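Local coordinates for peptidase M16 C-terminal domain-containing protein (PDB 3D3Y), which is of unknown function but is related to the M16 metallopeptidases, carrying a domain of the family's inactive type, at residues 274-279 with 308-313; 288-293 with 331-336; 339-344 with 405-410; 343-348 with 398-403. One frame throughout, in Å; residues are numbered along the deposited sequence.

Interaction 1. Residues 274-279 with 308-313; sequences ALQVFN and IDTFRG
Asn279 and Ile308 bring the two backbones nearest, their CA atoms 7.1 Å apart, where helix 272-284 packs on the end of strand 303-309, an edge strand of the five-stranded mixed sheet, and on the turn that follows. Ile308 carries most of the contact. Its CG1 stands between the backbone N and the carbonyl carbon (chi1 54°), which leaves CG2 beside the N and turned to the helix. There Ile308 CG2 lies against Asn279, 3.9 Å from ND2 and about as far from CB and CG, and against the flank of Leu275. CD1 at the end of the other branch meets Leu275 tip to tip, 3.9 Å from Leu275 CG. The Gln276 side chain crosses that of Ile308 at about a right angle, with NE2 3.6 Å from Ile308 CD1. Beyond the strand, the Thr310 and Leu275 side chains run past each other in opposite directions, CG2 to CD2 3.9 Å.

The turn is built on Asp309. Its OD1 accepts from Phe311 N at 2.8 Å, an Asx turn, and also from Arg312 N, while OD2 takes a nearly straight salt bridge from Arg312 NE (172°). Arg312 passes on to Gln159 and Gln169 through its terminal nitrogens. No hydrogen bond crosses between helix and strand, so cohesion is that of methyl groups against leucine and two amides, while polar bonding shapes the turn and fastens it to its surroundings.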
loop_
_atom_site.group_PDB
_atom_site.type_symbol
_atom_site.label_atom_id
_atom_site.label_comp_id
_atom_site.label_asym_id
_atom_site.label_seq_id
_atom_site.Cartn_x
_atom_site.Cartn_y
_atom_site.Cartn_z
ATOM N N ALA A 274 19.267 8.002 4.516
ATOM C CA ALA A 274 20.164 8.215 3.362
ATOM C C ALA A 274 19.485 7.821 2.033
ATOM O O ALA A 274 19.663 8.475 1.014
ATOM C CB ALA A 274 21.467 7.398 3.560
ATOM N N LEU A 275 18.705 6.748 2.069
ATOM C CA LEU A 275 18.001 6.276 0.850
ATOM C C LEU A 275 16.886 7.248 0.451
ATOM O O LEU A 275 16.697 7.554 -0.735
ATOM C CB LEU A 275 17.456 4.862 1.057
ATOM C CG LEU A 275 16.517 4.333 -0.042
ATOM C CD1 LEU A 275 17.350 4.084 -1.303
ATOM C CD2 LEU A 275 15.861 3.022 0.450
ATOM N N GLN A 276 16.191 7.785 1.458
ATOM C CA GLN A 276 15.157 8.792 1.215
ATOM C C GLN A 276 15.765 9.955 0.395
ATOM O O GLN A 276 15.201 10.395 -0.603
ATOM C CB GLN A 276 14.599 9.299 2.553
ATOM C CG GLN A 276 13.849 8.251 3.390
ATOM C CD GLN A 276 12.535 7.845 2.736
ATOM O OE1 GLN A 276 11.943 8.616 1.961
ATOM N NE2 GLN A 276 12.079 6.636 3.023
ATOM N N VAL A 277 16.929 10.413 0.833
ATOM C CA VAL A 277 17.596 11.539 0.214
ATOM C C VAL A 277 18.182 11.119 -1.127
ATOM O O VAL A 277 18.012 11.843 -2.115
ATOM C CB VAL A 277 18.661 12.181 1.159
ATOM C CG1 VAL A 277 19.421 13.344 0.453
ATOM C CG2 VAL A 277 17.991 12.677 2.456
ATOM N N PHE A 278 18.835 9.950 -1.178
ATOM C CA PHE A 278 19.390 9.472 -2.458
ATOM C C PHE A 278 18.303 9.455 -3.530
ATOM O O PHE A 278 18.510 9.931 -4.659
ATOM C CB PHE A 278 19.992 8.071 -2.339
ATOM C CG PHE A 278 20.182 7.413 -3.680
ATOM C CD1 PHE A 278 21.346 7.653 -4.438
ATOM C CD2 PHE A 278 19.189 6.589 -4.209
ATOM C CE1 PHE A 278 21.512 7.067 -5.713
ATOM C CE2 PHE A 278 19.341 6.008 -5.477
ATOM C CZ PHE A 278 20.519 6.233 -6.225
ATOM N N ASN A 279 17.134 8.925 -3.161
ATOM C CA ASN A 279 16.033 8.793 -4.103
ATOM C C ASN A 279 15.596 10.134 -4.634
ATOM O O ASN A 279 15.360 10.281 -5.849
ATOM C CB ASN A 279 14.823 8.050 -3.518
ATOM C CG ASN A 279 13.696 7.939 -4.537
ATOM O OD1 ASN A 279 12.594 8.504 -4.348
ATOM N ND2 ASN A 279 13.982 7.256 -5.641
ATOM N N ILE A 308 10.983 4.314 -4.327
ATOM C CA ILE A 308 11.561 3.287 -3.426
ATOM C C ILE A 308 10.474 2.523 -2.652
ATOM O O ILE A 308 9.399 3.051 -2.394
ATOM C CB ILE A 308 12.580 3.868 -2.403
ATOM C CG1 ILE A 308 11.948 5.032 -1.609
ATOM C CG2 ILE A 308 13.831 4.303 -3.140
ATOM C CD1 ILE A 308 12.827 5.572 -0.367
ATOM N N ASP A 309 10.787 1.281 -2.279
ATOM C CA ASP A 309 9.931 0.482 -1.448
ATOM C C ASP A 309 10.856 -0.090 -0.380
ATOM O O ASP A 309 11.716 -0.942 -0.662
ATOM C CB ASP A 309 9.292 -0.621 -2.302
ATOM C CG ASP A 309 8.403 -1.576 -1.506
ATOM O OD1 ASP A 309 8.623 -1.800 -0.297
ATOM O OD2 ASP A 309 7.479 -2.151 -2.135
ATOM N N THR A 310 10.673 0.397 0.840
ATOM C CA THR A 310 11.534 0.044 1.978
ATOM C C THR A 310 10.955 -1.127 2.783
ATOM O O THR A 310 11.411 -1.419 3.913
ATOM C CB THR A 310 11.743 1.274 2.907
ATOM O OG1 THR A 310 10.472 1.706 3.393
ATOM C CG2 THR A 310 12.340 2.435 2.114
ATOM N N PHE A 311 9.939 -1.786 2.224
ATOM C CA PHE A 311 9.468 -3.068 2.752
ATOM C C PHE A 311 9.848 -4.284 1.864
ATOM O O PHE A 311 9.892 -5.426 2.344
ATOM C CB PHE A 311 7.959 -2.982 3.086
ATOM C CG PHE A 311 7.660 -1.995 4.225
ATOM C CD1 PHE A 311 7.348 -2.457 5.495
ATOM C CD2 PHE A 311 7.771 -0.622 4.030
ATOM C CE1 PHE A 311 7.106 -1.548 6.549
ATOM C CE2 PHE A 311 7.563 0.287 5.089
ATOM C CZ PHE A 311 7.215 -0.180 6.325
ATOM N N ARG A 312 10.167 -4.029 0.598
ATOM C CA ARG A 312 10.589 -5.100 -0.313
ATOM C C ARG A 312 12.016 -4.887 -0.844
ATOM O O ARG A 312 12.463 -5.656 -1.687
ATOM C CB ARG A 312 9.587 -5.293 -1.484
ATOM C CG ARG A 312 8.196 -5.720 -1.051
ATOM C CD ARG A 312 7.273 -6.008 -2.229
ATOM N NE ARG A 312 6.984 -4.837 -3.040
ATOM C CZ ARG A 312 6.398 -4.908 -4.234
ATOM N NH1 ARG A 312 6.063 -6.096 -4.737
ATOM N NH2 ARG A 312 6.148 -3.808 -4.909
ATOM N N GLY A 313 12.707 -3.844 -0.367
ATOM C CA GLY A 313 14.153 -3.624 -0.642
ATOM C C GLY A 313 14.567 -3.405 -2.099
ATOM O O GLY A 313 15.578 -3.944 -2.561
#

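Interaction 2. Residues 288-293 with 331-336; sequences SKLFMN and RLISTE
Glu336 meets Asn293 flat against flat: the carboxylate and the amide are stacked with planes 11° apart, and Glu336 OE2 sits 3.3 Å from Asn293 CG with no hydrogen bond between them. The other oxygen, OE1, rests against the aliphatic part of Lys289, 3.5 Å from Lys289 CB. A bend in the glutamate chain at chi2 (-49°) sets CD back toward helix 289-295. Nearer the glutamate backbone, Leu290 CD2 reaches Glu336 CB at 3.8 Å and also packs on the backbone and CG1 of Ile333.

What fixes these groups lies in the next shell. The Asn293 amide is held by ND2 donating to Lys289 O at 3.0 Å, in the carbonyl plane and on a lone pair, so that oxygen serves both this N-H and the backbone N of Asn293. The start of the helix is capped by Ser288 OG, which accepts from Phe291 N. Lys289 NZ, 4.7 Å from Glu336 OE1, makes no direct contact with it; a water bridges them, accepting from NZ and donating to OE1 at 2.7 Å. The ammonium group has direct partners in Lys344 O and Glu349. Farther in, Leu290 and Ile333 both lie on Val317 of strand 314-321 and on Phe282; both helices lie on the sheet, their axes 9.9 Å apart at closest and at 130°.

Glu336 is thus a buried carboxylate whose likely negative charge is probably only partly offset, since Lys289 is shared with Glu349; OE1 has the water and a weak bond from Asn339 ND2, while the contacts with Asn293 and Leu290 are those of packing.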
loop_
_atom_site.group_PDB
_atom_site.type_symbol
_atom_site.label_atom_id
_atom_site.label_comp_id
_atom_site.label_asym_id
_atom_site.label_seq_id
_atom_site.Cartn_x
_atom_site.Cartn_y
_atom_site.Cartn_z
ATOM N N SER A 288 15.805 16.548 -9.616
ATOM C CA SER A 288 16.623 15.344 -9.556
ATOM C C SER A 288 17.557 15.228 -10.745
ATOM O O SER A 288 17.314 15.843 -11.786
ATOM C CB SER A 288 15.751 14.093 -9.500
ATOM O OG SER A 288 15.101 13.872 -10.743
ATOM N N LYS A 289 18.597 14.400 -10.621
ATOM C CA LYS A 289 19.507 14.216 -11.761
ATOM C C LYS A 289 18.852 13.668 -13.021
ATOM O O LYS A 289 19.181 14.106 -14.136
ATOM C CB LYS A 289 20.746 13.382 -11.359
ATOM C CG LYS A 289 21.591 14.111 -10.307
ATOM C CD LYS A 289 22.920 13.418 -10.027
ATOM C CE LYS A 289 23.735 14.233 -8.996
ATOM N NZ LYS A 289 24.301 15.451 -9.611
ATOM N N LEU A 290 17.924 12.725 -12.878
ATOM C CA LEU A 290 17.267 12.164 -14.062
ATOM C C LEU A 290 16.303 13.160 -14.689
ATOM O O LEU A 290 16.245 13.282 -15.929
ATOM C CB LEU A 290 16.568 10.839 -13.734
ATOM C CG LEU A 290 17.429 9.680 -13.185
ATOM C CD1 LEU A 290 16.559 8.467 -12.993
ATOM C CD2 LEU A 290 18.613 9.348 -14.126
ATOM N N PHE A 291 15.550 13.893 -13.852
ATOM C CA PHE A 291 14.673 14.943 -14.424
ATOM C C PHE A 291 15.508 15.951 -15.188
ATOM O O PHE A 291 15.230 16.255 -16.355
ATOM C CB PHE A 291 13.818 15.646 -13.352
ATOM C CG PHE A 291 12.658 16.454 -13.921
ATOM C CD1 PHE A 291 11.340 15.965 -13.867
ATOM C CD2 PHE A 291 12.887 17.703 -14.520
ATOM C CE1 PHE A 291 10.256 16.744 -14.399
ATOM C CE2 PHE A 291 11.817 18.476 -15.062
ATOM C CZ PHE A 291 10.515 17.999 -14.993
HETATM N N MSE A 292 16.544 16.459 -14.529
HETATM C CA MSE A 292 17.368 17.518 -15.101
HETATM C C MSE A 292 18.246 17.117 -16.286
HETATM O O MSE A 292 18.568 17.949 -17.116
HETATM C CB MSE A 292 18.228 18.185 -14.007
HETATM C CG MSE A 292 17.403 18.860 -12.897
HETATM SE SE MSE A 292 16.233 20.260 -13.682
HETATM C CE MSE A 292 17.570 21.346 -14.573
ATOM N N ASN A 293 18.638 15.859 -16.376
ATOM C CA ASN A 293 19.609 15.449 -17.395
ATOM C C ASN A 293 19.056 14.538 -18.478
ATOM O O ASN A 293 19.503 14.609 -19.623
ATOM C CB ASN A 293 20.820 14.792 -16.726
ATOM C CG ASN A 293 21.665 15.797 -15.991
ATOM O OD1 ASN A 293 22.447 16.502 -16.608
ATOM N ND2 ASN A 293 21.466 15.913 -14.690
ATOM N N ARG A 331 22.081 4.419 -20.960
ATOM C CA ARG A 331 23.437 4.975 -20.706
ATOM C C ARG A 331 23.367 6.287 -19.892
ATOM O O ARG A 331 24.150 6.486 -18.960
ATOM C CB ARG A 331 24.225 5.171 -22.014
ATOM C CG ARG A 331 24.531 3.827 -22.744
ATOM C CD ARG A 331 25.445 4.003 -24.006
ATOM N NE ARG A 331 24.756 4.563 -25.180
ATOM C CZ ARG A 331 24.191 3.857 -26.172
ATOM N NH1 ARG A 331 24.194 2.523 -26.169
ATOM N NH2 ARG A 331 23.601 4.494 -27.178
ATOM N N LEU A 332 22.420 7.154 -20.228
ATOM C CA LEU A 332 22.263 8.416 -19.494
ATOM C C LEU A 332 21.914 8.182 -18.016
ATOM O O LEU A 332 22.462 8.840 -17.149
ATOM C CB LEU A 332 21.193 9.302 -20.146
ATOM C CG LEU A 332 21.512 9.903 -21.526
ATOM C CD1 LEU A 332 20.280 10.572 -22.185
ATOM C CD2 LEU A 332 22.682 10.887 -21.452
ATOM N N ILE A 333 20.965 7.285 -17.758
ATOM C CA ILE A 333 20.567 6.909 -16.385
ATOM C C ILE A 333 21.759 6.354 -15.592
ATOM O O ILE A 333 21.992 6.749 -14.424
ATOM C CB ILE A 333 19.464 5.836 -16.403
ATOM C CG1 ILE A 333 18.147 6.426 -16.921
ATOM C CG2 ILE A 333 19.270 5.213 -14.980
ATOM C CD1 ILE A 333 17.101 5.325 -17.282
ATOM N N SER A 334 22.506 5.449 -16.228
ATOM C CA SER A 334 23.721 4.882 -15.620
ATOM C C SER A 334 24.753 5.963 -15.280
ATOM O O SER A 334 25.387 5.952 -14.197
ATOM C CB SER A 334 24.362 3.869 -16.581
ATOM O OG SER A 334 25.640 3.479 -16.086
ATOM N N THR A 335 24.906 6.918 -16.196
ATOM C CA THR A 335 25.823 8.048 -15.954
ATOM C C THR A 335 25.457 8.861 -14.722
ATOM O O THR A 335 26.334 9.186 -13.901
ATOM C CB THR A 335 25.909 8.947 -17.185
ATOM O OG1 THR A 335 26.481 8.164 -18.234
ATOM C CG2 THR A 335 26.822 10.153 -16.913
ATOM N N GLU A 336 24.174 9.185 -14.591
ATOM C CA GLU A 336 23.719 9.907 -13.407
ATOM C C GLU A 336 23.913 9.102 -12.133
ATOM O O GLU A 336 24.271 9.656 -11.112
ATOM C CB GLU A 336 22.268 10.378 -13.547
ATOM C CG GLU A 336 22.083 11.444 -14.670
ATOM C CD GLU A 336 23.108 12.573 -14.583
ATOM O OE1 GLU A 336 23.504 12.963 -13.463
ATOM O OE2 GLU A 336 23.532 13.086 -15.632
HETATM O O HOH W 1 24.586 15.183 -12.406
#

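Interaction 3. Residues 339-344 with 405-410; sequences NIRLGK and EVAKRL
Ala407 takes the closest approach of helix 400-409 to the end of helix 326-341, its CA 5.3 Å from that of Arg341. Its CB fits between Ile340 CG2 and Arg341 CG, each 3.6 Å away, and the small methyl is what lets the backbones come so near. Its carbonyl oxygen is gripped side-on by Arg341: NE donates to Ala407 O at 2.7 Å and NH2 at 2.9 Å, both with the oxygen near the guanidinium plane. NE approaches from above the carbonyl plane, NH2 within it. The arginine chain, extended from CG to NE (chi3 163°), brings NE across to the Ala407 carbonyl.

Lys408, next in order, lays its CG 4.2 Å from Arg341 CG at the outer margin; a water joins its NZ to Arg341 O by two weak bonds. Leu410, where the helix ends, brings its O within 2.7 Å of Arg341 NH2, but the angle is poor for a hydrogen bond.

Glu338 forms a salt bridge with Arg341 NH1. With its edge turned to carbonyls at the end of helix 400-409, beside the Ile340 and Ala407 packing, the guanidinium may partly offset the negative end of the helix dipole, though Glu338 shares its charge.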
loop_
_atom_site.group_PDB
_atom_site.type_symbol
_atom_site.label_atom_id
_atom_site.label_comp_id
_atom_site.label_asym_id
_atom_site.label_seq_id
_atom_site.Cartn_x
_atom_site.Cartn_y
_atom_site.Cartn_z
ATOM N N ASN A 339 27.480 9.366 -11.236
ATOM C CA ASN A 339 27.755 10.685 -10.704
ATOM C C ASN A 339 27.439 10.780 -9.227
ATOM O O ASN A 339 28.208 11.368 -8.467
ATOM C CB ASN A 339 26.991 11.760 -11.480
ATOM C CG ASN A 339 27.630 12.053 -12.823
ATOM O OD1 ASN A 339 28.805 11.720 -13.052
ATOM N ND2 ASN A 339 26.879 12.718 -13.708
ATOM N N ILE A 340 26.297 10.222 -8.823
ATOM C CA ILE A 340 25.977 10.151 -7.389
ATOM C C ILE A 340 27.016 9.275 -6.673
ATOM O O ILE A 340 27.532 9.658 -5.632
ATOM C CB ILE A 340 24.549 9.619 -7.140
ATOM C CG1 ILE A 340 23.502 10.586 -7.794
ATOM C CG2 ILE A 340 24.321 9.416 -5.637
ATOM C CD1 ILE A 340 22.065 10.002 -7.835
ATOM N N ARG A 341 27.321 8.090 -7.211
ATOM C CA ARG A 341 28.367 7.253 -6.581
ATOM C C ARG A 341 29.664 8.047 -6.355
ATOM O O ARG A 341 30.326 7.910 -5.305
ATOM C CB ARG A 341 28.654 5.995 -7.413
ATOM C CG ARG A 341 27.500 5.019 -7.382
ATOM C CD ARG A 341 27.642 3.817 -8.361
ATOM N NE ARG A 341 26.713 2.775 -7.942
ATOM C CZ ARG A 341 26.367 1.706 -8.654
ATOM N NH1 ARG A 341 26.822 1.534 -9.901
ATOM N NH2 ARG A 341 25.538 0.815 -8.111
ATOM N N LEU A 342 30.018 8.879 -7.334
ATOM C CA LEU A 342 31.253 9.698 -7.264
ATOM C C LEU A 342 31.133 10.894 -6.317
ATOM O O LEU A 342 32.126 11.542 -6.018
ATOM C CB LEU A 342 31.667 10.177 -8.667
ATOM C CG LEU A 342 32.177 9.081 -9.626
ATOM C CD1 LEU A 342 32.092 9.549 -11.098
ATOM C CD2 LEU A 342 33.613 8.684 -9.273
ATOM N N GLY A 343 29.919 11.168 -5.839
ATOM C CA GLY A 343 29.715 12.289 -4.909
ATOM C C GLY A 343 29.630 13.600 -5.650
ATOM O O GLY A 343 29.841 14.671 -5.069
ATOM N N LYS A 344 29.283 13.526 -6.938
ATOM C CA LYS A 344 29.139 14.712 -7.761
ATOM C C LYS A 344 27.742 15.299 -7.504
ATOM O O LYS A 344 26.830 15.198 -8.350
ATOM C CB LYS A 344 29.378 14.391 -9.237
ATOM C CG LYS A 344 30.869 14.096 -9.565
ATOM C CD LYS A 344 31.077 13.409 -10.921
ATOM C CE LYS A 344 30.877 14.393 -12.090
ATOM N NZ LYS A 344 30.763 13.650 -13.379
ATOM N N GLU A 405 27.277 5.910 -0.482
ATOM C CA GLU A 405 27.164 4.498 -0.055
ATOM C C GLU A 405 25.830 3.820 -0.506
ATOM O O GLU A 405 25.843 2.680 -0.985
ATOM C CB GLU A 405 27.392 4.369 1.464
ATOM C CG GLU A 405 27.279 2.962 2.036
ATOM C CD GLU A 405 28.285 1.987 1.426
ATOM O OE1 GLU A 405 29.381 2.430 0.982
ATOM O OE2 GLU A 405 27.964 0.768 1.401
ATOM N N VAL A 406 24.702 4.502 -0.347
ATOM C CA VAL A 406 23.413 4.007 -0.853
ATOM C C VAL A 406 23.554 3.752 -2.371
ATOM O O VAL A 406 23.173 2.688 -2.877
ATOM C CB VAL A 406 22.257 5.026 -0.554
ATOM C CG1 VAL A 406 20.988 4.731 -1.388
ATOM C CG2 VAL A 406 21.944 5.011 0.952
ATOM N N ALA A 407 24.143 4.713 -3.078
ATOM C CA ALA A 407 24.309 4.583 -4.549
ATOM C C ALA A 407 25.182 3.375 -4.921
ATOM O O ALA A 407 24.902 2.664 -5.910
ATOM C CB ALA A 407 24.896 5.862 -5.118
ATOM N N LYS A 408 26.234 3.128 -4.137
ATOM C CA LYS A 408 27.107 1.970 -4.387
ATOM C C LYS A 408 26.418 0.644 -4.073
ATOM O O LYS A 408 26.696 -0.367 -4.721
ATOM C CB LYS A 408 28.430 2.083 -3.606
ATOM C CG LYS A 408 29.395 3.130 -4.184
ATOM C CD LYS A 408 30.563 3.411 -3.219
ATOM C CE LYS A 408 31.437 4.549 -3.753
ATOM N NZ LYS A 408 32.370 5.028 -2.677
ATOM N N ARG A 409 25.529 0.644 -3.079
ATOM C CA ARG A 409 24.771 -0.576 -2.712
ATOM C C ARG A 409 23.744 -0.984 -3.752
ATOM O O ARG A 409 23.431 -2.159 -3.899
ATOM C CB ARG A 409 24.039 -0.348 -1.403
ATOM C CG ARG A 409 24.962 -0.450 -0.234
ATOM C CD ARG A 409 24.264 -0.076 1.062
ATOM N NE ARG A 409 25.235 -0.093 2.162
ATOM C CZ ARG A 409 25.069 -0.756 3.303
ATOM N NH1 ARG A 409 23.959 -1.464 3.511
ATOM N NH2 ARG A 409 26.021 -0.700 4.229
ATOM N N LEU A 410 23.196 0.012 -4.437
ATOM C CA LEU A 410 22.207 -0.177 -5.485
ATOM C C LEU A 410 22.738 -1.138 -6.498
ATOM O O LEU A 410 23.879 -1.005 -6.915
ATOM C CB LEU A 410 21.985 1.147 -6.205
ATOM C CG LEU A 410 20.560 1.442 -6.585
ATOM C CD1 LEU A 410 19.914 1.829 -5.275
ATOM C CD2 LEU A 410 20.471 2.601 -7.552
HETATM O O HOH W 2 33.597 7.327 -4.871
#

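Interaction 4. Residues 343-348 with 398-403; sequences GKIREL and VTIPEI
The Schellman turn that closes helix 326-341 and the linker leading into helix 347-364 pack here against the first turn of helix 400-409. Ile400 is the chief contributor from that turn. Its CG2, anti to the backbone N (chi1 of CG1 -75°), lies 4.1 Å from Gly343 CA, and its CD1 touches the linker backbone at Ile345 O, 3.9 Å away. Gly343 has the positive phi (81°) of the Schellman motif.

Ile345 answers with its CD1, which lies 3.8 Å from Ile403 CG2, the two side chains crossing obliquely, and 4.3 Å from Ile400 CG2. Here a helix terminus and a helix start meet: residues 343-346 run from the end of one helix to the N-cap of the next, while Thr399 and Glu402 form a capping box at the head of helix 400-409. In that box Thr399 N donates to Glu402 OE1 at 3.1 Å, and the return bond from Glu402 N to Thr399 OG1 is weak. Lys344 is the centre of an inverse gamma turn, closed by a weak bond from Ile345 N to Gly343 O.

At the outer side Glu347, bent at chi2, brings OE2 to 4.1 Å from Ile400 CD1. Ile350 on helix 347-364 touches both Ile345 and Ile400, and Ile340 of helix 326-341 lies against Ile345 and Ile403.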
loop_
_atom_site.group_PDB
_atom_site.type_symbol
_atom_site.label_atom_id
_atom_site.label_comp_id
_atom_site.label_asym_id
_atom_site.label_seq_id
_atom_site.Cartn_x
_atom_site.Cartn_y
_atom_site.Cartn_z
ATOM N N GLY A 343 29.919 11.168 -5.839
ATOM C CA GLY A 343 29.715 12.289 -4.909
ATOM C C GLY A 343 29.630 13.600 -5.650
ATOM O O GLY A 343 29.841 14.671 -5.069
ATOM N N LYS A 344 29.283 13.526 -6.938
ATOM C CA LYS A 344 29.139 14.712 -7.761
ATOM C C LYS A 344 27.742 15.299 -7.504
ATOM O O LYS A 344 26.830 15.198 -8.350
ATOM C CB LYS A 344 29.378 14.391 -9.237
ATOM C CG LYS A 344 30.869 14.096 -9.565
ATOM C CD LYS A 344 31.077 13.409 -10.921
ATOM C CE LYS A 344 30.877 14.393 -12.090
ATOM N NZ LYS A 344 30.763 13.650 -13.379
ATOM N N ILE A 345 27.588 15.891 -6.312
ATOM C CA ILE A 345 26.269 16.315 -5.795
ATOM C C ILE A 345 26.358 17.742 -5.275
ATOM O O ILE A 345 27.169 18.048 -4.399
ATOM C CB ILE A 345 25.776 15.372 -4.657
ATOM C CG1 ILE A 345 25.720 13.928 -5.153
ATOM C CG2 ILE A 345 24.397 15.775 -4.170
ATOM C CD1 ILE A 345 25.528 12.890 -4.054
ATOM N N ARG A 346 25.537 18.620 -5.834
ATOM C CA ARG A 346 25.596 20.027 -5.483
ATOM C C ARG A 346 24.852 20.258 -4.185
ATOM O O ARG A 346 23.911 19.530 -3.876
ATOM C CB ARG A 346 24.938 20.859 -6.582
ATOM C CG ARG A 346 25.618 20.729 -7.946
ATOM C CD ARG A 346 24.750 21.316 -9.068
ATOM N NE ARG A 346 24.009 22.529 -8.672
ATOM C CZ ARG A 346 24.550 23.695 -8.294
ATOM N NH1 ARG A 346 23.749 24.710 -7.964
ATOM N NH2 ARG A 346 25.877 23.855 -8.222
ATOM N N GLU A 347 25.242 21.301 -3.459
ATOM C CA GLU A 347 24.552 21.652 -2.226
ATOM C C GLU A 347 23.063 21.864 -2.419
ATOM O O GLU A 347 22.274 21.441 -1.597
ATOM C CB GLU A 347 25.188 22.864 -1.561
ATOM C CG GLU A 347 26.355 22.483 -0.634
ATOM C CD GLU A 347 26.086 21.213 0.207
ATOM O OE1 GLU A 347 24.993 21.127 0.844
ATOM O OE2 GLU A 347 26.975 20.315 0.219
ATOM N N LEU A 348 22.678 22.486 -3.521
ATOM C CA LEU A 348 21.273 22.777 -3.744
ATOM C C LEU A 348 20.477 21.487 -3.995
ATOM O O LEU A 348 19.364 21.350 -3.505
ATOM C CB LEU A 348 21.091 23.799 -4.879
ATOM C CG LEU A 348 19.639 24.236 -5.120
ATOM C CD1 LEU A 348 19.086 25.091 -3.943
ATOM C CD2 LEU A 348 19.479 24.977 -6.465
ATOM N N VAL A 398 21.601 13.674 7.022
ATOM C CA VAL A 398 22.141 12.880 5.916
ATOM C C VAL A 398 23.311 13.603 5.246
ATOM O O VAL A 398 23.200 14.780 4.917
ATOM C CB VAL A 398 21.063 12.463 4.864
ATOM C CG1 VAL A 398 21.714 11.693 3.694
ATOM C CG2 VAL A 398 19.948 11.611 5.520
ATOM N N THR A 399 24.414 12.877 5.049
ATOM C CA THR A 399 25.635 13.420 4.431
ATOM C C THR A 399 25.863 12.856 3.030
ATOM O O THR A 399 25.247 11.861 2.647
ATOM C CB THR A 399 26.867 13.139 5.292
ATOM O OG1 THR A 399 27.124 11.740 5.276
ATOM C CG2 THR A 399 26.641 13.585 6.744
ATOM N N ILE A 400 26.735 13.502 2.255
ATOM C CA ILE A 400 27.047 13.030 0.909
ATOM C C ILE A 400 27.655 11.630 0.924
ATOM O O ILE A 400 27.227 10.794 0.124
ATOM C CB ILE A 400 27.897 14.049 0.123
ATOM C CG1 ILE A 400 26.993 15.209 -0.326
ATOM C CG2 ILE A 400 28.577 13.411 -1.111
ATOM C CD1 ILE A 400 27.793 16.438 -0.872
ATOM N N PRO A 401 28.644 11.367 1.819
ATOM C CA PRO A 401 29.207 10.010 1.914
ATOM C C PRO A 401 28.138 8.931 2.156
ATOM O O PRO A 401 28.230 7.838 1.574
ATOM C CB PRO A 401 30.234 10.123 3.062
ATOM C CG PRO A 401 30.691 11.579 2.992
ATOM C CD PRO A 401 29.372 12.312 2.686
ATOM N N GLU A 402 27.103 9.242 2.937
ATOM C CA GLU A 402 26.004 8.283 3.123
ATOM C C GLU A 402 25.204 8.045 1.853
ATOM O O GLU A 402 24.800 6.890 1.566
ATOM C CB GLU A 402 25.051 8.726 4.221
ATOM C CG GLU A 402 25.672 8.622 5.656
ATOM C CD GLU A 402 24.769 9.264 6.712
ATOM O OE1 GLU A 402 23.948 10.146 6.333
ATOM O OE2 GLU A 402 24.865 8.900 7.910
ATOM N N ILE A 403 24.983 9.123 1.098
ATOM C CA ILE A 403 24.280 9.043 -0.190
ATOM C C ILE A 403 25.073 8.225 -1.205
ATOM O O ILE A 403 24.472 7.414 -1.969
ATOM C CB ILE A 403 23.971 10.469 -0.737
ATOM C CG1 ILE A 403 23.083 11.261 0.253
ATOM C CG2 ILE A 403 23.346 10.387 -2.165
ATOM C CD1 ILE A 403 23.091 12.765 0.093
#

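Overall arrangement
Interactions 3 and 4 lie closest, with centres about 9 Å apart; they share Gly343 and Lys344 and both use helix 400-409. Helix 272-284 of interaction 1 packs against both: Phe278 CE1 meets Ala407 CB at 3.6 Å, Phe278 CD1 meets Ile340 CG2 at 3.7 Å, and Val277 CG1 meets Ile403 CD1 at 3.7 Å. Interaction 2 joins the group through Lys289, whose NZ is 2.8 Å from Lys344 O. Interactions 1 and 2 do not touch, their centres about 18 Å apart. The four contacts join helices to one another and, in interaction 1, to the edge strand of the sheet. An acetate, probably from crystallisation, lies about 6 Å from the Ile308 side chain.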